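Periplasmic solute binding protein (Candidatus liberibacter, PDB 4CL2) probably captures manganese or zinc ions in the periplasm and delivers them to a metal-uptake transporter, as solute-binding proteins of its family do. Local coordinates at residues I17-I21 against A22-V26; N120-K123 against A124-L128; K230-A233 against Y234-A238; L262-F265 against S266-I270. All coordinates share one frame; numbering follows the deposited sequence.

In the fold
Along the chain the four contacts follow one another in series, none enclosing or crossing another, and each is local to one helix or its end. Contact 1 closes the turn that takes helix 12-22 into strand 27-30. Contact 2 lies in the last turns of helix 111-128 and packs directly on contact 1, Ile-121 and Leu-125 meeting Ile-17 and Ile-21, with centres about 11 Å apart. Contact 3 ends helix 227-236 before strand 239-244, its centre about 43 Å from that of contact 1 and on the opposite side of the chain's centre. Contact 4, in helix 259-274, packs on helix 133-158, the long helix that also touches contacts 1 and 2.

Contact 1: residues I17-I21 against A22-V26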
loop_
_atom_site.group_PDB
_atom_site.type_symbol
_atom_site.label_atom_id
_atom_site.label_comp_id
_atom_site.label_asym_id
_atom_site.label_seq_id
_atom_site.Cartn_x
_atom_site.Cartn_y
_atom_site.Cartn_z
ATOM N N ILE A 17 0.411 10.503 -2.528
ATOM C CA ILE A 17 -1.035 10.823 -2.468
ATOM C C ILE A 17 -1.206 12.246 -2.011
ATOM O O ILE A 17 -1.937 13.055 -2.599
ATOM C CB ILE A 17 -1.763 9.861 -1.521
ATOM C CG1 ILE A 17 -1.825 8.475 -2.139
ATOM C CG2 ILE A 17 -3.212 10.359 -1.294
ATOM C CD1 ILE A 17 -2.161 7.412 -1.133
ATOM N N THR A 18 -0.474 12.586 -0.958
ATOM C CA THR A 18 -0.597 13.953 -0.404
ATOM C C THR A 18 -0.167 15.044 -1.402
ATOM O O THR A 18 -0.836 16.077 -1.554
ATOM C CB THR A 18 0.247 14.046 0.861
ATOM O OG1 THR A 18 -0.164 13.015 1.772
ATOM C CG2 THR A 18 0.018 15.379 1.553
ATOM N N GLN A 19 0.905 14.801 -2.131
ATOM C CA GLN A 19 1.342 15.732 -3.163
ATOM C C GLN A 19 0.289 15.948 -4.200
ATOM O O GLN A 19 0.137 17.055 -4.691
ATOM C CB GLN A 19 2.632 15.235 -3.814
ATOM C CG GLN A 19 3.208 16.126 -4.900
ATOM C CD GLN A 19 3.614 17.517 -4.404
ATOM O OE1 GLN A 19 3.963 17.723 -3.247
ATOM N NE2 GLN A 19 3.531 18.484 -5.290
ATOM N N ASN A 20 -0.474 14.920 -4.542
ATOM C CA ASN A 20 -1.511 15.124 -5.542
ATOM C C ASN A 20 -2.704 15.917 -5.042
ATOM O O ASN A 20 -3.419 16.564 -5.820
ATOM C CB ASN A 20 -1.980 13.786 -6.064
ATOM C CG ASN A 20 -1.067 13.269 -7.128
ATOM O OD1 ASN A 20 -1.114 13.702 -8.296
ATOM N ND2 ASN A 20 -0.167 12.400 -6.741
ATOM N N ILE A 21 -2.940 15.889 -3.733
ATOM C CA ILE A 21 -4.031 16.662 -3.163
ATOM C C ILE A 21 -3.582 18.101 -2.885
ATOM O O ILE A 21 -4.347 19.030 -3.070
ATOM C CB ILE A 21 -4.609 15.958 -1.924
ATOM C CG1 ILE A 21 -5.139 14.523 -2.273
ATOM C CG2 ILE A 21 -5.693 16.772 -1.245
ATOM C CD1 ILE A 21 -5.122 13.615 -1.083
ATOM N N ALA A 22 -2.346 18.287 -2.418
ATOM C CA ALA A 22 -1.914 19.601 -2.005
ATOM C C ALA A 22 -1.312 20.421 -3.129
ATOM O O ALA A 22 -1.385 21.634 -3.102
ATOM C CB ALA A 22 -0.917 19.456 -0.907
ATOM N N LYS A 23 -0.751 19.779 -4.140
ATOM C CA LYS A 23 -0.124 20.457 -5.272
ATOM C C LYS A 23 0.690 21.664 -4.893
ATOM O O LYS A 23 0.493 22.759 -5.425
ATOM C CB LYS A 23 -1.134 20.873 -6.280
ATOM C CG LYS A 23 -1.846 19.717 -6.866
ATOM C CD LYS A 23 -2.807 20.242 -7.887
ATOM C CE LYS A 23 -3.036 19.210 -8.963
ATOM N NZ LYS A 23 -3.348 19.946 -10.219
ATOM N N ASP A 24 1.593 21.478 -3.981
ATOM C CA ASP A 24 2.473 22.677 -3.655
ATOM C C ASP A 24 1.863 23.812 -2.818
ATOM O O ASP A 24 2.599 24.783 -2.496
ATOM C CB ASP A 24 3.171 23.292 -4.882
ATOM C CG ASP A 24 4.029 22.287 -5.652
ATOM O OD1 ASP A 24 4.692 21.407 -5.049
ATOM O OD2 ASP A 24 4.063 22.399 -6.884
ATOM N N LEU A 25 0.612 23.662 -2.345
ATOM C CA LEU A 25 0.104 24.548 -1.325
ATOM C C LEU A 25 0.794 24.403 0.005
ATOM O O LEU A 25 0.826 25.317 0.779
ATOM C CB LEU A 25 -1.395 24.368 -1.134
ATOM C CG LEU A 25 -2.175 24.727 -2.407
ATOM C CD1 LEU A 25 -3.571 24.142 -2.238
ATOM C CD2 LEU A 25 -2.216 26.224 -2.665
ATOM N N VAL A 26 1.292 23.199 0.257
ATOM C CA VAL A 26 2.129 22.856 1.408
ATOM C C VAL A 26 3.366 22.122 0.902
ATOM O O VAL A 26 3.383 21.603 -0.224
ATOM C CB VAL A 26 1.403 21.991 2.451
ATOM C CG1 VAL A 26 0.125 22.650 2.894
ATOM C CG2 VAL A 26 1.193 20.559 1.967
HETATM O O HOH W 1 2.397 19.708 -2.258
#
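The backbone of Ala-22 and Lys-23 still bonds back into helix 12-22, Ala-22 N to Thr-18 O at 2.8 Å and Lys-23 N to Gln-19 O at 2.9 Å, before Lys-23 takes a positive phi of 41° and leaves the helix. What follows is a type I' beta turn from Ala-22 to Leu-25, closed by Leu-25 N on Ala-22 O, which turns the chain toward strand 27-30 of the parallel sheet. One side-chain bond spans this helix end. Gln-19 has CG opposite its own N (chi1 -179°) and then folds at chi2, which brings the amide forward to Asp-24. Gln-19 NE2 donates to Asp-24 OD1 at 3.2 Å; the acceptor lies near the amide plane, yet the N-H comes down on the carboxylate from above its plane. The aliphatic part of Lys-23 runs past the preceding turn, CG 3.7 Å from Asn-20 O. Ile-21 faces helix 111-128, while its carbonyl oxygen accepts from Asn-139 ND2 of helix 133-158. A water bridges the helix end and the turn: it donates to Gln-19 OE1 and to Val-26 O, and its oxygen accepts from Asp-24 N at 2.6 Å.

Contact 2: residues N120-K123 against A124-L128; sequences NIRK and ALTAL
With OG1 of Thr-126 opposite its carbonyl carbon (chi1 -59°), the hydroxyl is turned back along the helix onto Arg-122 O, while the arginine leaves its backbone with CG opposite N (chi1 180°) and bends at chi3 to bring NH1 round toward the same threonine. Thr-126 OG1 donates to Arg-122 O at 2.8 Å. The backbone N of Thr-126 reaches Arg-122 O too, at 2.9 Å and from the other face of the carbonyl plane, so two donors grip one acceptor. NH1 of Arg-122 stays 3.6 Å from Thr-126 OG1, and the pair is joined by a water: it accepts from Arg-122 NH1 in the guanidinium plane at 3.0 Å and donates to Thr-126 OG1 at 2.8 Å. The far end of the arginine is tied to Glu-119 by a salt bridge through NH2. All this belongs to the closing turns of the alpha-helix 111-128, where regular i to i+4 bonds such as Leu-125 N to Ile-121 O, 2.9 Å, continue along the backbone. On another flank Ile-121 and Leu-125 run alongside each other in one direction, with Ile-121 CG2 3.9 Å from Leu-125 CD1. This apolar flank packs on helix 12-22, and Ile-121 also touches Leu-58 of strand 56-59. Thr-126 touches Ala-133 and Tyr-136 of helix 133-158.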
loop_
_atom_site.group_PDB
_atom_site.type_symbol
_atom_site.label_atom_id
_atom_site.label_comp_id
_atom_site.label_asym_id
_atom_site.label_seq_id
_atom_site.Cartn_x
_atom_site.Cartn_y
_atom_site.Cartn_z
ATOM N N ASN A 120 -9.344 11.141 3.685
ATOM C CA ASN A 120 -8.816 11.464 5.008
ATOM C C ASN A 120 -7.701 12.486 4.887
ATOM O O ASN A 120 -7.528 13.336 5.799
ATOM C CB ASN A 120 -8.279 10.180 5.679
ATOM C CG ASN A 120 -9.408 9.334 6.212
ATOM O OD1 ASN A 120 -10.464 9.867 6.526
ATOM N ND2 ASN A 120 -9.229 8.039 6.278
ATOM N N ILE A 121 -6.920 12.431 3.822
ATOM C CA ILE A 121 -5.812 13.381 3.662
ATOM C C ILE A 121 -6.387 14.773 3.298
ATOM O O ILE A 121 -5.933 15.807 3.815
ATOM C CB ILE A 121 -4.750 12.873 2.664
ATOM C CG1 ILE A 121 -4.016 11.684 3.287
ATOM C CG2 ILE A 121 -3.710 13.966 2.327
ATOM C CD1 ILE A 121 -3.195 10.884 2.311
ATOM N N ARG A 122 -7.353 14.793 2.394
ATOM C CA ARG A 122 -8.067 16.047 2.072
ATOM C C ARG A 122 -8.603 16.720 3.349
ATOM O O ARG A 122 -8.402 17.926 3.591
ATOM C CB ARG A 122 -9.206 15.810 1.088
ATOM C CG ARG A 122 -9.955 17.088 0.749
ATOM C CD ARG A 122 -11.393 16.829 0.364
ATOM N NE ARG A 122 -12.172 16.273 1.505
ATOM C CZ ARG A 122 -12.546 16.957 2.573
ATOM N NH1 ARG A 122 -12.290 18.235 2.704
ATOM N NH2 ARG A 122 -13.202 16.356 3.551
ATOM N N LYS A 123 -9.270 15.922 4.192
ATOM C CA LYS A 123 -9.838 16.436 5.424
ATOM C C LYS A 123 -8.780 17.000 6.338
ATOM O O LYS A 123 -8.953 18.086 6.900
ATOM C CB LYS A 123 -10.654 15.294 6.093
ATOM C CG LYS A 123 -11.366 15.778 7.335
ATOM C CD LYS A 123 -12.205 14.668 7.997
ATOM C CE LYS A 123 -12.562 13.459 7.172
ATOM N NZ LYS A 123 -13.216 12.452 8.092
ATOM N N ALA A 124 -7.666 16.274 6.488
ATOM C CA ALA A 124 -6.597 16.758 7.360
ATOM C C ALA A 124 -5.912 18.024 6.838
ATOM O O ALA A 124 -5.614 18.944 7.601
ATOM C CB ALA A 124 -5.596 15.627 7.593
ATOM N N LEU A 125 -5.654 18.084 5.547
ATOM C CA LEU A 125 -5.062 19.267 4.937
ATOM C C LEU A 125 -5.961 20.475 5.103
ATOM O O LEU A 125 -5.480 21.549 5.410
ATOM C CB LEU A 125 -4.814 19.032 3.453
ATOM C CG LEU A 125 -3.637 18.113 3.103
ATOM C CD1 LEU A 125 -3.655 17.789 1.608
ATOM C CD2 LEU A 125 -2.267 18.699 3.487
ATOM N N THR A 126 -7.260 20.246 4.989
ATOM C CA THR A 126 -8.253 21.324 5.071
ATOM C C THR A 126 -8.312 21.850 6.515
ATOM O O THR A 126 -8.384 23.068 6.744
ATOM C CB THR A 126 -9.610 20.856 4.484
ATOM O OG1 THR A 126 -9.441 20.456 3.125
ATOM C CG2 THR A 126 -10.695 21.893 4.620
ATOM N N ALA A 127 -8.229 20.961 7.495
ATOM C CA ALA A 127 -8.233 21.390 8.891
ATOM C C ALA A 127 -6.955 22.168 9.230
ATOM O O ALA A 127 -6.988 23.129 10.006
ATOM C CB ALA A 127 -8.371 20.212 9.800
ATOM N N LEU A 128 -5.835 21.718 8.672
ATOM C CA LEU A 128 -4.571 22.384 8.851
ATOM C C LEU A 128 -4.545 23.766 8.188
ATOM O O LEU A 128 -3.970 24.719 8.754
ATOM C CB LEU A 128 -3.423 21.536 8.282
ATOM C CG LEU A 128 -1.995 22.112 8.299
ATOM C CD1 LEU A 128 -1.485 22.213 9.750
ATOM C CD2 LEU A 128 -1.087 21.289 7.389
HETATM O O HOH W 2 -11.421 20.649 1.194
#

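Contact 3: residues K230-A233 against Y234-A238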
loop_
_atom_site.group_PDB
_atom_site.type_symbol
_atom_site.label_atom_id
_atom_site.label_comp_id
_atom_site.label_asym_id
_atom_site.label_seq_id
_atom_site.Cartn_x
_atom_site.Cartn_y
_atom_site.Cartn_z
ATOM N N LYS A 230 9.167 -18.929 -6.290
ATOM C CA LYS A 230 9.592 -19.866 -7.304
ATOM C C LYS A 230 9.594 -21.307 -6.816
ATOM O O LYS A 230 9.218 -22.249 -7.532
ATOM C CB LYS A 230 10.938 -19.457 -7.870
ATOM C CG LYS A 230 10.846 -18.167 -8.689
ATOM C CD LYS A 230 12.227 -17.754 -9.225
ATOM C CE LYS A 230 12.112 -16.705 -10.327
ATOM N NZ LYS A 230 13.452 -16.268 -10.817
ATOM N N GLN A 231 10.089 -21.496 -5.604
ATOM C CA GLN A 231 10.066 -22.818 -5.012
ATOM C C GLN A 231 8.632 -23.356 -4.911
ATOM O O GLN A 231 8.394 -24.513 -5.244
ATOM C CB GLN A 231 10.652 -22.749 -3.612
ATOM C CG GLN A 231 10.688 -24.093 -2.933
ATOM C CD GLN A 231 11.533 -25.124 -3.720
ATOM O OE1 GLN A 231 12.540 -24.779 -4.358
ATOM N NE2 GLN A 231 11.128 -26.366 -3.673
ATOM N N VAL A 232 7.728 -22.538 -4.371
ATOM C CA VAL A 232 6.308 -22.916 -4.277
ATOM C C VAL A 232 5.714 -23.250 -5.628
ATOM O O VAL A 232 5.041 -24.253 -5.785
ATOM C CB VAL A 232 5.488 -21.844 -3.566
ATOM C CG1 VAL A 232 3.993 -22.089 -3.705
ATOM C CG2 VAL A 232 5.916 -21.746 -2.103
ATOM N N ALA A 233 5.978 -22.423 -6.633
ATOM C CA ALA A 233 5.521 -22.760 -7.993
ATOM C C ALA A 233 5.971 -24.124 -8.443
ATOM O O ALA A 233 5.188 -24.928 -8.974
ATOM C CB ALA A 233 5.930 -21.637 -8.980
ATOM N N TYR A 234 7.241 -24.472 -8.192
ATOM C CA TYR A 234 7.752 -25.747 -8.586
ATOM C C TYR A 234 6.997 -26.877 -7.872
ATOM O O TYR A 234 6.579 -27.843 -8.511
ATOM C CB TYR A 234 9.271 -25.840 -8.307
ATOM C CG TYR A 234 9.751 -27.236 -8.390
ATOM C CD1 TYR A 234 9.906 -27.864 -9.628
ATOM C CD2 TYR A 234 9.999 -27.979 -7.242
ATOM C CE1 TYR A 234 10.304 -29.173 -9.725
ATOM C CE2 TYR A 234 10.373 -29.286 -7.333
ATOM C CZ TYR A 234 10.547 -29.876 -8.569
ATOM O OH TYR A 234 10.952 -31.175 -8.665
ATOM N N GLU A 235 6.775 -26.708 -6.566
ATOM C CA GLU A 235 6.177 -27.785 -5.739
ATOM C C GLU A 235 4.694 -28.013 -6.058
ATOM O O GLU A 235 4.180 -29.096 -5.819
ATOM C CB GLU A 235 6.331 -27.439 -4.246
ATOM C CG GLU A 235 7.713 -27.763 -3.752
ATOM C CD GLU A 235 7.834 -27.674 -2.233
ATOM O OE1 GLU A 235 7.102 -28.413 -1.523
ATOM O OE2 GLU A 235 8.672 -26.891 -1.802
ATOM N N THR A 236 4.060 -27.002 -6.657
ATOM C CA THR A 236 2.618 -26.974 -6.955
ATOM C C THR A 236 2.288 -27.214 -8.441
ATOM O O THR A 236 1.119 -27.397 -8.796
ATOM C CB THR A 236 1.979 -25.674 -6.518
ATOM O OG1 THR A 236 2.627 -24.555 -7.150
ATOM C CG2 THR A 236 2.033 -25.566 -5.020
ATOM N N ASN A 237 3.307 -27.282 -9.287
ATOM C CA ASN A 237 3.114 -27.238 -10.725
ATOM C C ASN A 237 2.363 -26.015 -11.163
ATOM O O ASN A 237 1.685 -26.027 -12.155
ATOM C CB ASN A 237 2.416 -28.505 -11.246
ATOM C CG ASN A 237 3.330 -29.667 -11.269
ATOM O OD1 ASN A 237 3.027 -30.736 -10.740
ATOM N ND2 ASN A 237 4.478 -29.472 -11.885
ATOM N N ALA A 238 2.486 -24.955 -10.384
ATOM C CA ALA A 238 2.038 -23.626 -10.768
ATOM C C ALA A 238 3.185 -22.872 -11.490
ATOM O O ALA A 238 4.256 -23.402 -11.706
ATOM C CB ALA A 238 1.596 -22.868 -9.552
#
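The carbonyl oxygen of Ala-233 draws several donors, though each amide bond is weak: Thr-236 N lies 3.3 Å from it, and Ala-238 N 3.0 Å. Thr-236 OG1 lies within reach of both this oxygen and the preceding carbonyl, 2.8 Å from Val-232 O and 3.2 Å from Ala-233 O. A chi1 of 57°, with OG1 between the backbone N and the carbonyl carbon, places the hydroxyl beside the two carbonyls. Farther back, a side-chain bond spans one helical turn. Gln-231 bends at chi2 and presents NE2 to Glu-235 OE2 at 3.1 Å, nearly straight at 171°. OE2 lies in the amide plane of Gln-231, while NE2 approaches it on the anti side of the carboxylate, somewhat out of that group's plane; the two planes are 61° apart. Toward the sheet, Val-232 and Ala-233 rest on Ile-218 of strand 217-221, while Thr-236 and Ala-238 touch Met-210 of helix 200-212. Asn-237, with positive phi, ends the helix in a Schellman motif, defined by the weak Ala-238 N to Ala-233 O and Asn-237 N to Tyr-234 O bonds, which caps helix 227-236 in the beta-alpha-beta unit from strand 217-221 to strand 239-244.

Contact 4: residues L262-F265 against S266-I270. With SO4 (sulfate ion), chain E.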
loop_
_atom_site.group_PDB
_atom_site.type_symbol
_atom_site.label_atom_id
_atom_site.label_comp_id
_atom_site.label_asym_id
_atom_site.label_seq_id
_atom_site.Cartn_x
_atom_site.Cartn_y
_atom_site.Cartn_z
ATOM N N LEU A 262 1.776 2.655 -9.317
ATOM C CA LEU A 262 1.931 1.434 -8.561
ATOM C C LEU A 262 0.700 0.574 -8.645
ATOM O O LEU A 262 0.783 -0.650 -8.919
ATOM C CB LEU A 262 2.245 1.717 -7.083
ATOM C CG LEU A 262 2.408 0.501 -6.156
ATOM C CD1 LEU A 262 3.512 0.812 -5.129
ATOM C CD2 LEU A 262 1.115 0.218 -5.469
ATOM N N LEU A 263 -0.473 1.134 -8.370
ATOM C CA LEU A 263 -1.706 0.368 -8.501
ATOM C C LEU A 263 -1.866 -0.124 -9.936
ATOM O O LEU A 263 -2.252 -1.257 -10.179
ATOM C CB LEU A 263 -2.924 1.241 -8.180
ATOM C CG LEU A 263 -3.124 1.544 -6.714
ATOM C CD1 LEU A 263 -4.365 2.410 -6.569
ATOM C CD2 LEU A 263 -3.273 0.301 -5.854
ATOM N N ARG A 264 -1.665 0.772 -10.900
ATOM C CA ARG A 264 -1.860 0.433 -12.293
ATOM C C ARG A 264 -0.902 -0.706 -12.733
ATOM O O ARG A 264 -1.311 -1.669 -13.382
ATOM C CB ARG A 264 -1.680 1.645 -13.178
ATOM C CG ARG A 264 -1.977 1.369 -14.632
ATOM C CD ARG A 264 -1.882 2.663 -15.456
ATOM N NE ARG A 264 -0.541 3.164 -15.446
ATOM C CZ ARG A 264 -0.132 4.281 -16.036
ATOM N NH1 ARG A 264 -1.000 5.099 -16.632
ATOM N NH2 ARG A 264 1.170 4.584 -15.987
ATOM N N PHE A 265 0.369 -0.620 -12.356
ATOM C CA PHE A 265 1.302 -1.672 -12.714
ATOM C C PHE A 265 0.943 -3.006 -12.117
ATOM O O PHE A 265 0.861 -3.997 -12.821
ATOM C CB PHE A 265 2.742 -1.302 -12.318
ATOM C CG PHE A 265 3.739 -2.311 -12.717
ATOM C CD1 PHE A 265 4.363 -2.264 -13.938
ATOM C CD2 PHE A 265 4.053 -3.348 -11.840
ATOM C CE1 PHE A 265 5.219 -3.270 -14.316
ATOM C CE2 PHE A 265 4.914 -4.354 -12.208
ATOM C CZ PHE A 265 5.491 -4.317 -13.444
ATOM N N SER A 266 0.734 -3.035 -10.804
ATOM C CA SER A 266 0.471 -4.306 -10.146
ATOM C C SER A 266 -0.852 -4.911 -10.573
ATOM O O SER A 266 -0.866 -6.086 -10.816
ATOM C CB SER A 266 0.570 -4.133 -8.643
ATOM O OG SER A 266 1.961 -3.811 -8.319
ATOM N N LEU A 267 -1.910 -4.136 -10.691
ATOM C CA LEU A 267 -3.154 -4.692 -11.140
ATOM C C LEU A 267 -3.091 -5.138 -12.608
ATOM O O LEU A 267 -3.685 -6.136 -13.003
ATOM C CB LEU A 267 -4.290 -3.765 -10.872
ATOM C CG LEU A 267 -4.838 -3.796 -9.425
ATOM C CD1 LEU A 267 -3.874 -3.549 -8.324
ATOM C CD2 LEU A 267 -5.985 -2.747 -9.383
ATOM N N THR A 268 -2.364 -4.388 -13.455
ATOM C CA THR A 268 -2.165 -4.838 -14.839
ATOM C C THR A 268 -1.490 -6.166 -14.900
ATOM O O THR A 268 -1.860 -7.089 -15.632
ATOM C CB THR A 268 -1.417 -3.722 -15.684
ATOM O OG1 THR A 268 -2.174 -2.535 -15.762
ATOM C CG2 THR A 268 -1.109 -4.238 -17.061
ATOM N N LYS A 269 -0.427 -6.336 -14.115
ATOM C CA LYS A 269 0.302 -7.538 -14.116
ATOM C C LYS A 269 -0.553 -8.741 -13.617
ATOM O O LYS A 269 -0.554 -9.809 -14.153
ATOM C CB LYS A 269 1.594 -7.374 -13.304
ATOM C CG LYS A 269 2.470 -8.582 -13.422
ATOM C CD LYS A 269 3.917 -8.233 -13.104
ATOM C CE LYS A 269 4.755 -9.457 -13.271
ATOM N NZ LYS A 269 5.004 -9.786 -14.721
ATOM N N ILE A 270 -1.355 -8.464 -12.578
ATOM C CA ILE A 270 -2.268 -9.506 -12.100
ATOM C C ILE A 270 -3.282 -9.929 -13.167
ATOM O O ILE A 270 -3.404 -11.103 -13.459
ATOM C CB ILE A 270 -2.965 -9.021 -10.837
ATOM C CG1 ILE A 270 -1.932 -8.869 -9.724
ATOM C CG2 ILE A 270 -4.095 -10.013 -10.484
ATOM C CD1 ILE A 270 -2.508 -8.129 -8.544
HETATM S S SO4 E . -4.529 4.989 -18.239
HETATM O O1 SO4 E . -4.848 3.622 -18.659
HETATM O O2 SO4 E . -3.930 4.917 -16.904
HETATM O O3 SO4 E . -5.790 5.766 -18.216
HETATM O O4 SO4 E . -3.604 5.656 -19.154
#
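Thr-268 grips the carbonyl oxygen of Arg-264 twice: OG1 donates to it at 2.7 Å and the backbone N at 2.9 Å, the two arriving from opposite faces of the carbonyl plane. The hydroxyl is brought there by a chi1 of -62°, which sets OG1 opposite the carbonyl carbon of Thr-268 and points it back down the helix. Arg-264 itself runs beside Thr-268 in the same direction, its CG 4.1 Å from OG1, and then bends at chi3. Arg-264 NH1 donates to O2 of a sulfate at 2.9 Å, the oxygen lying at the guanidinium edge and in its plane. The anion, probably from the crystallisation liquor, is also bonded to Ser-150 OG, while NH2 of the arginine forms a salt bridge with Asp-261. Around the helix from this charged group, Phe-265 and Lys-269 lie alongside one another, Phe-265 CE2 4.1 Å from Lys-269 CD. The ring also meets Tyr-245 edge-to-face, and the carbonyl oxygen of Tyr-245 accepts from Ser-266 OG. The side chain of Leu-262 is about 10 Å from the bound manganese and about 7 Å from that of the metal ligand Asp-247. Helix 259-274 sets Leu-263 and Leu-267 on Ile-151 of helix 133-158, the long helix that in this family typically links the two lobes, Leu-267 also on Leu-178 and Phe-182 of helix 176-182, and Ser-266 and Ile-270 on Leu-244 of strand 239-244.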